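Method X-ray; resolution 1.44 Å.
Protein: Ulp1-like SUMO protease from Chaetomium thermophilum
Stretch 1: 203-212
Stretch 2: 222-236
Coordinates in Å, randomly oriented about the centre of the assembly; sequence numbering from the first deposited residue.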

ATOM      1  N   GLY A 203      -1.071  10.405   0.269  1.00  9.29           N
ATOM      2  CA  GLY A 203      -1.560   9.148   0.805  1.00  8.51           C
ATOM      3  C   GLY A 203      -2.416   8.384  -0.183  1.00  7.47           C
ATOM      4  O   GLY A 203      -2.413   7.149  -0.195  1.00  8.29           O
ATOM      5  N   VAL A 204      -3.160   9.102  -1.029  1.00  7.62           N
ATOM      6  CA  VAL A 204      -3.983   8.427  -2.026  1.00  8.12           C
ATOM      7  C   VAL A 204      -3.111   7.854  -3.139  1.00  7.93           C
ATOM      8  O   VAL A 204      -3.353   6.744  -3.630  1.00  8.84           O
ATOM      9  CB  VAL A 204      -5.080   9.363  -2.565  1.00  9.15           C
ATOM     10  CG1 VAL A 204      -6.084   8.558  -3.366  1.00  8.89           C
ATOM     11  CG2 VAL A 204      -5.774  10.116  -1.427  1.00 10.68           C
ATOM     12  N   PHE A 205      -2.089   8.600  -3.563  1.00  8.60           N
ATOM     13  CA  PHE A 205      -1.124   8.050  -4.507  1.00  8.14           C
ATOM     14  C   PHE A 205      -0.453   6.803  -3.938  1.00  7.87           C
ATOM     15  O   PHE A 205      -0.256   5.811  -4.650  1.00  8.08           O
ATOM     16  CB  PHE A 205      -0.039   9.087  -4.810  1.00  8.62           C
ATOM     17  CG  PHE A 205      -0.431  10.142  -5.814  1.00  8.35           C
ATOM     18  CD1 PHE A 205      -0.591   9.823  -7.148  1.00 10.25           C
ATOM     19  CD2 PHE A 205      -0.567  11.466  -5.431  1.00  8.69           C
ATOM     20  CE1 PHE A 205      -0.913  10.790  -8.075  1.00 10.58           C
ATOM     21  CE2 PHE A 205      -0.896  12.438  -6.359  1.00 10.34           C
ATOM     22  CZ  PHE A 205      -1.066  12.096  -7.682  1.00  9.54           C
ATOM     23  N   THR A 206      -0.062   6.851  -2.662  1.00  7.65           N
ATOM     24  CA  THR A 206       0.617   5.717  -2.036  1.00  8.09           C
ATOM     25  C   THR A 206      -0.265   4.471  -2.067  1.00  7.48           C
ATOM     26  O   THR A 206       0.188   3.387  -2.454  1.00  8.16           O
ATOM     27  CB  THR A 206       1.020   6.103  -0.607  1.00  8.37           C
ATOM     28  OG1 THR A 206       2.035   7.115  -0.653  1.00  9.27           O
ATOM     29  CG2 THR A 206       1.561   4.930   0.191  1.00  8.50           C
ATOM     30  N   ILE A 207      -1.534   4.604  -1.673  1.00  7.50           N
ATOM     31  CA  ILE A 207      -2.443   3.460  -1.701  1.00  7.12           C
ATOM     32  C   ILE A 207      -2.632   2.961  -3.129  1.00  6.65           C
ATOM     33  O   ILE A 207      -2.647   1.752  -3.392  1.00  7.91           O
ATOM     34  CB  ILE A 207      -3.795   3.837  -1.064  1.00  7.81           C
ATOM     35  CG1 ILE A 207      -3.663   4.051   0.443  1.00  8.06           C
ATOM     36  CG2 ILE A 207      -4.846   2.762  -1.356  1.00  9.32           C
ATOM     37  CD1 ILE A 207      -4.858   4.775   1.053  1.00  7.82           C
ATOM     38  N   THR A 208      -2.831   3.884  -4.070  1.00  6.67           N
ATOM     39  CA  THR A 208      -3.164   3.479  -5.432  1.00  7.11           C
ATOM     40  C   THR A 208      -1.970   2.816  -6.104  1.00  7.73           C
ATOM     41  O   THR A 208      -2.129   1.825  -6.828  1.00  7.92           O
ATOM     42  CB  THR A 208      -3.677   4.683  -6.223  1.00  7.99           C
ATOM     43  OG1 THR A 208      -4.799   5.260  -5.542  1.00  8.63           O
ATOM     44  CG2 THR A 208      -4.132   4.267  -7.611  1.00  9.30           C
ATOM     45  N   ASN A 209      -0.764   3.344  -5.870  1.00  7.63           N
ATOM     46  CA  ASN A 209       0.437   2.698  -6.384  1.00  7.49           C
ATOM     47  C   ASN A 209       0.621   1.317  -5.772  1.00  7.99           C
ATOM     48  O   ASN A 209       1.108   0.396  -6.437  1.00  9.07           O
ATOM     49  CB  ASN A 209       1.663   3.576  -6.137  1.00  8.03           C
ATOM     50  CG  ASN A 209       1.707   4.766  -7.068  1.00  8.10           C
ATOM     51  OD1 ASN A 209       1.122   4.741  -8.150  1.00  8.75           O
ATOM     52  ND2 ASN A 209       2.393   5.817  -6.653  1.00  8.86           N
ATOM     53  N   ALA A 210       0.247   1.157  -4.501  1.00  7.30           N
ATOM     54  CA  ALA A 210       0.326  -0.152  -3.864  1.00  8.34           C
ATOM     55  C   ALA A 210      -0.646  -1.139  -4.502  1.00  8.45           C
ATOM     56  O   ALA A 210      -0.295  -2.308  -4.713  1.00  9.08           O
ATOM     57  CB  ALA A 210       0.085  -0.024  -2.359  1.00  8.26           C
ATOM     58  N   ILE A 211      -1.867  -0.694  -4.827  1.00  8.42           N
ATOM     59  CA  ILE A 211      -2.799  -1.565  -5.537  1.00  8.40           C
ATOM     60  C   ILE A 211      -2.176  -2.019  -6.847  1.00  8.48           C
ATOM     61  O   ILE A 211      -2.167  -3.209  -7.180  1.00  9.02           O
ATOM     62  CB  ILE A 211      -4.139  -0.853  -5.796  1.00  9.04           C
ATOM     63  CG1 ILE A 211      -4.881  -0.529  -4.500  1.00  9.32           C
ATOM     64  CG2 ILE A 211      -5.013  -1.718  -6.710  1.00 10.52           C
ATOM     65  CD1 ILE A 211      -6.120   0.336  -4.714  1.00 11.71           C
ATOM     66  N   CYS A 212      -1.643  -1.068  -7.614  1.00  8.58           N
ATOM     67  CA  CYS A 212      -1.081  -1.396  -8.918  1.00  8.86           C
ATOM     68  C   CYS A 212       0.093  -2.361  -8.793  1.00  8.25           C
ATOM     69  O   CYS A 212       0.122  -3.407  -9.452  1.00  9.32           O
ATOM     70  CB  CYS A 212      -0.670  -0.113  -9.640  1.00  8.92           C
ATOM     71  SG  CYS A 212      -2.080   0.897 -10.188  1.00  9.86           S
ATOM     72  N   ALA A 222      -2.598   3.705 -15.688  1.00  9.76           N
ATOM     73  CA  ALA A 222      -3.824   3.301 -15.012  1.00  9.41           C
ATOM     74  C   ALA A 222      -4.661   4.421 -14.407  1.00  8.86           C
ATOM     75  O   ALA A 222      -5.867   4.229 -14.250  1.00 10.40           O
ATOM     76  CB  ALA A 222      -3.511   2.290 -13.899  1.00 10.90           C
ATOM     77  N   TYR A 223      -4.086   5.566 -14.045  1.00  8.33           N
ATOM     78  CA  TYR A 223      -4.875   6.568 -13.333  1.00  8.24           C
ATOM     79  C   TYR A 223      -4.221   7.938 -13.461  1.00  9.55           C
ATOM     80  O   TYR A 223      -3.103   8.073 -13.968  1.00  9.89           O
ATOM     81  CB  TYR A 223      -5.115   6.153 -11.868  1.00  8.40           C
ATOM     82  CG  TYR A 223      -3.928   6.275 -10.934  1.00  8.70           C
ATOM     83  CD1 TYR A 223      -2.957   5.277 -10.855  1.00  8.54           C
ATOM     84  CD2 TYR A 223      -3.793   7.380 -10.109  1.00  9.03           C
ATOM     85  CE1 TYR A 223      -1.878   5.392  -9.994  1.00  9.49           C
ATOM     86  CE2 TYR A 223      -2.718   7.508  -9.248  1.00  9.75           C
ATOM     87  CZ  TYR A 223      -1.767   6.518  -9.185  1.00  9.13           C
ATOM     88  OH  TYR A 223      -0.713   6.678  -8.308  1.00 11.20           O
ATOM     89  N   THR A 224      -4.960   8.960 -13.011  1.00  9.68           N
ATOM     90  CA  THR A 224      -4.496  10.336 -13.006  1.00  9.91           C
ATOM     91  C   THR A 224      -4.780  10.981 -11.653  1.00  9.41           C
ATOM     92  O   THR A 224      -5.634  10.525 -10.885  1.00  9.00           O
ATOM     93  CB  THR A 224      -5.214  11.185 -14.060  1.00 12.09           C
ATOM     94  OG1 THR A 224      -6.561  11.400 -13.621  1.00 14.25           O
ATOM     95  CG2 THR A 224      -5.222  10.503 -15.422  1.00 13.52           C
ATOM     96  N   GLU A 225      -4.072  12.081 -11.391  1.00  9.74           N
ATOM     97  CA  GLU A 225      -4.292  12.832 -10.160  1.00  9.68           C
ATOM     98  C   GLU A 225      -5.730  13.335 -10.052  1.00  9.59           C
ATOM     99  O   GLU A 225      -6.309  13.345  -8.959  1.00 10.77           O
ATOM    100  CB  GLU A 225      -3.307  14.000 -10.082  1.00 11.23           C
ATOM    101  CG  GLU A 225      -3.421  14.794  -8.789  1.00 12.54           C
ATOM    102  CD  GLU A 225      -2.297  15.797  -8.602  1.00 14.21           C
ATOM    103  OE1 GLU A 225      -2.058  16.597  -9.534  1.00 15.96           O
ATOM    104  OE2 GLU A 225      -1.660  15.793  -7.519  1.00 15.22           O
ATOM    105  N   ALA A 226      -6.325  13.763 -11.168  1.00 10.40           N
ATOM    106  CA  ALA A 226      -7.680  14.305 -11.120  1.00 10.91           C
ATOM    107  C   ALA A 226      -8.723  13.268 -10.712  1.00  9.97           C
ATOM    108  O   ALA A 226      -9.835  13.649 -10.330  1.00 11.21           O
ATOM    109  CB  ALA A 226      -8.049  14.918 -12.468  1.00 13.97           C
ATOM    110  N   GLN A 227      -8.395  11.978 -10.783  1.00  9.56           N
ATOM    111  CA  GLN A 227      -9.299  10.918 -10.347  1.00  8.53           C
ATOM    112  C   GLN A 227      -9.235  10.650  -8.848  1.00  8.42           C
ATOM    113  O   GLN A 227     -10.016   9.838  -8.342  1.00  8.61           O
ATOM    114  CB  GLN A 227      -8.976   9.619 -11.091  1.00  9.19           C
ATOM    115  CG  GLN A 227      -9.243   9.680 -12.571  1.00 10.35           C
ATOM    116  CD  GLN A 227      -8.614   8.535 -13.320  1.00  9.94           C
ATOM    117  OE1 GLN A 227      -7.820   7.780 -12.768  1.00 10.80           O
ATOM    118  NE2 GLN A 227      -8.948   8.412 -14.587  1.00 13.54           N
ATOM    119  N   LEU A 228      -8.357  11.321  -8.124  1.00  8.84           N
ATOM    120  CA  LEU A 228      -8.156  10.950  -6.731  1.00  8.43           C
ATOM    121  C   LEU A 228      -9.289  11.350  -5.791  1.00  8.47           C
ATOM    122  O   LEU A 228      -9.513  10.635  -4.810  1.00  8.37           O
ATOM    123  CB  LEU A 228      -6.794  11.436  -6.231  1.00  8.61           C
ATOM    124  CG  LEU A 228      -5.619  10.802  -6.982  1.00  9.34           C
ATOM    125  CD1 LEU A 228      -4.314  11.235  -6.364  1.00 10.31           C
ATOM    126  CD2 LEU A 228      -5.696   9.276  -7.038  1.00 11.26           C
ATOM    127  N   PRO A 229     -10.048  12.425  -6.033  1.00  8.28           N
ATOM    128  CA  PRO A 229     -11.235  12.638  -5.181  1.00  9.36           C
ATOM    129  C   PRO A 229     -12.189  11.457  -5.212  1.00  8.22           C
ATOM    130  O   PRO A 229     -12.707  11.034  -4.169  1.00  9.22           O
ATOM    131  CB  PRO A 229     -11.848  13.921  -5.752  1.00 10.05           C
ATOM    132  CG  PRO A 229     -10.653  14.679  -6.266  1.00 10.22           C
ATOM    133  CD  PRO A 229      -9.770  13.608  -6.873  1.00  9.35           C
ATOM    134  N   LEU A 230     -12.403  10.882  -6.390  1.00  8.58           N
ATOM    135  CA  LEU A 230     -13.220   9.680  -6.482  1.00  9.17           C
ATOM    136  C   LEU A 230     -12.538   8.493  -5.810  1.00  8.57           C
ATOM    137  O   LEU A 230     -13.196   7.692  -5.137  1.00  8.88           O
ATOM    138  CB  LEU A 230     -13.501   9.392  -7.950  1.00 10.06           C
ATOM    139  CG  LEU A 230     -14.122   8.047  -8.283  1.00 11.34           C
ATOM    140  CD1 LEU A 230     -15.445   7.864  -7.559  1.00 11.58           C
ATOM    141  CD2 LEU A 230     -14.283   7.968  -9.801  1.00 12.07           C
ATOM    142  N   GLN A 231     -11.224   8.359  -5.975  1.00  7.75           N
ATOM    143  CA  GLN A 231     -10.519   7.252  -5.340  1.00  7.61           C
ATOM    144  C   GLN A 231     -10.657   7.296  -3.824  1.00  7.95           C
ATOM    145  O   GLN A 231     -10.709   6.242  -3.181  1.00  8.24           O
ATOM    146  CB  GLN A 231      -9.052   7.284  -5.751  1.00  8.24           C
ATOM    147  CG  GLN A 231      -8.196   6.148  -5.209  1.00  8.22           C
ATOM    148  CD  GLN A 231      -8.488   4.793  -5.811  1.00  8.72           C
ATOM    149  OE1 GLN A 231      -9.618   4.475  -6.186  1.00  9.99           O
ATOM    150  NE2 GLN A 231      -7.451   3.967  -5.884  1.00 11.79           N
ATOM    151  N   ARG A 232     -10.730   8.490  -3.228  1.00  7.85           N
ATOM    152  CA  ARG A 232     -10.978   8.573  -1.792  1.00  7.75           C
ATOM    153  C   ARG A 232     -12.303   7.916  -1.426  1.00  8.09           C
ATOM    154  O   ARG A 232     -12.398   7.219  -0.411  1.00  8.50           O
ATOM    155  CB  ARG A 232     -10.966  10.029  -1.332  1.00  8.60           C
ATOM    156  CG  ARG A 232      -9.608  10.687  -1.438  1.00  8.86           C
ATOM    157  CD  ARG A 232      -9.748  12.200  -1.391  1.00  8.02           C
ATOM    158  NE  ARG A 232      -8.449  12.852  -1.517  1.00  8.88           N
ATOM    159  CZ  ARG A 232      -7.662  13.161  -0.492  1.00  8.17           C
ATOM    160  NH1 ARG A 232      -8.037  12.877   0.747  1.00  9.26           N
ATOM    161  NH2 ARG A 232      -6.486  13.732  -0.711  1.00  9.77           N
ATOM    162  N   GLN A 233     -13.347   8.156  -2.228  1.00  8.64           N
ATOM    163  CA  GLN A 233     -14.639   7.534  -1.973  1.00  9.33           C
ATOM    164  C   GLN A 233     -14.556   6.023  -2.121  1.00  8.25           C
ATOM    165  O   GLN A 233     -15.175   5.281  -1.349  1.00  8.81           O
ATOM    166  CB  GLN A 233     -15.685   8.053  -2.953  1.00 12.23           C
ATOM    167  CG  GLN A 233     -16.033   9.486  -2.823  1.00 17.39           C
ATOM    168  CD  GLN A 233     -17.198   9.822  -3.731  1.00 25.91           C
ATOM    169  OE1 GLN A 233     -18.290  10.179  -3.280  1.00 33.09           O
ATOM    170  NE2 GLN A 233     -16.979   9.675  -5.021  1.00 28.53           N
ATOM    171  N   ARG A 234     -13.814   5.553  -3.128  1.00  8.30           N
ATOM    172  CA  ARG A 234     -13.679   4.117  -3.340  1.00  7.98           C
ATOM    173  C   ARG A 234     -12.918   3.462  -2.198  1.00  7.80           C
ATOM    174  O   ARG A 234     -13.290   2.375  -1.742  1.00  8.63           O
ATOM    175  CB  ARG A 234     -12.985   3.854  -4.676  1.00  7.77           C
ATOM    176  CG  ARG A 234     -13.796   4.337  -5.884  1.00  9.81           C
ATOM    177  CD  ARG A 234     -13.164   3.908  -7.214  1.00 10.35           C
ATOM    178  NE  ARG A 234     -13.078   2.456  -7.253  1.00 12.80           N
ATOM    179  CZ  ARG A 234     -14.102   1.638  -7.484  1.00 13.30           C
ATOM    180  NH1 ARG A 234     -15.317   2.103  -7.754  1.00 11.92           N
ATOM    181  NH2 ARG A 234     -13.907   0.334  -7.432  1.00 17.21           N
ATOM    182  N   ILE A 235     -11.846   4.105  -1.723  1.00  8.10           N
ATOM    183  CA  ILE A 235     -11.116   3.585  -0.571  1.00  7.32           C
ATOM    184  C   ILE A 235     -12.034   3.507   0.636  1.00  8.04           C
ATOM    185  O   ILE A 235     -12.032   2.518   1.379  1.00  8.26           O
ATOM    186  CB  ILE A 235      -9.876   4.453  -0.290  1.00  8.05           C
ATOM    187  CG1 ILE A 235      -8.842   4.292  -1.407  1.00  8.78           C
ATOM    188  CG2 ILE A 235      -9.253   4.094   1.067  1.00  8.94           C
ATOM    189  CD1 ILE A 235      -7.813   5.410  -1.424  1.00 10.56           C
ATOM    190  N   ALA A 236     -12.841   4.550   0.852  1.00  7.70           N
ATOM    191  CA  ALA A 236     -13.788   4.540   1.961  1.00  8.26           C
ATOM    192  C   ALA A 236     -14.743   3.357   1.850  1.00  8.26           C
ATOM    193  O   ALA A 236     -15.000   2.655   2.836  1.00  8.89           O
ATOM    194  CB  ALA A 236     -14.567   5.854   1.995  1.00  9.24           C
TER
HETATM  195  O   HOH W   1       1.975   8.217  -8.301  1.00 15.50           O

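Helices that cross obliquely often pack by setting a side chain from one into a hollow on the other, and this pair from a Ulp1-like SUMO protease illustrates the rule. Residues 203-212 form helix throughout; the second stretch runs from a loop through a short 3-10 segment at 225-227 into the helix 228-236. The two axes approach to 10.3 Å at 67°, with Val204 and Leu228 bringing their CA atoms within 6.8 Å.

At this crossing Val204 is the knob, seated among Leu228, Gln231, Arg232 and Ile235. Its CG1 lies 3.8 Å from Leu228 CD2, while its CG2 rests over a face of the Arg232 guanidinium, 3.7 Å from CZ, so the contact is with the flat face, while NH1 and NH2 hydrogen-bond outside the two stretches. Ile207 CD1 extends the apolar contact to Ile235 CD1 at 3.9 Å.

Aromatic faces receive methyl groups: Leu228 CD1 sits over the Phe205 ring, and Thr208 CG2 over that of Tyr223, each a CH-pi contact. Some buried polar groups pair across the interface. Gln231 NE2 donates to Thr208 OG1 (3.0 Å), whose own proton goes to Val204 O (2.8 Å). Tyr223 OH donates to Asn209 OD1 at 2.7 Å, and one water bridges Asn209 ND2 and Tyr223 OH, accepting from the amide and donating to the hydroxyl.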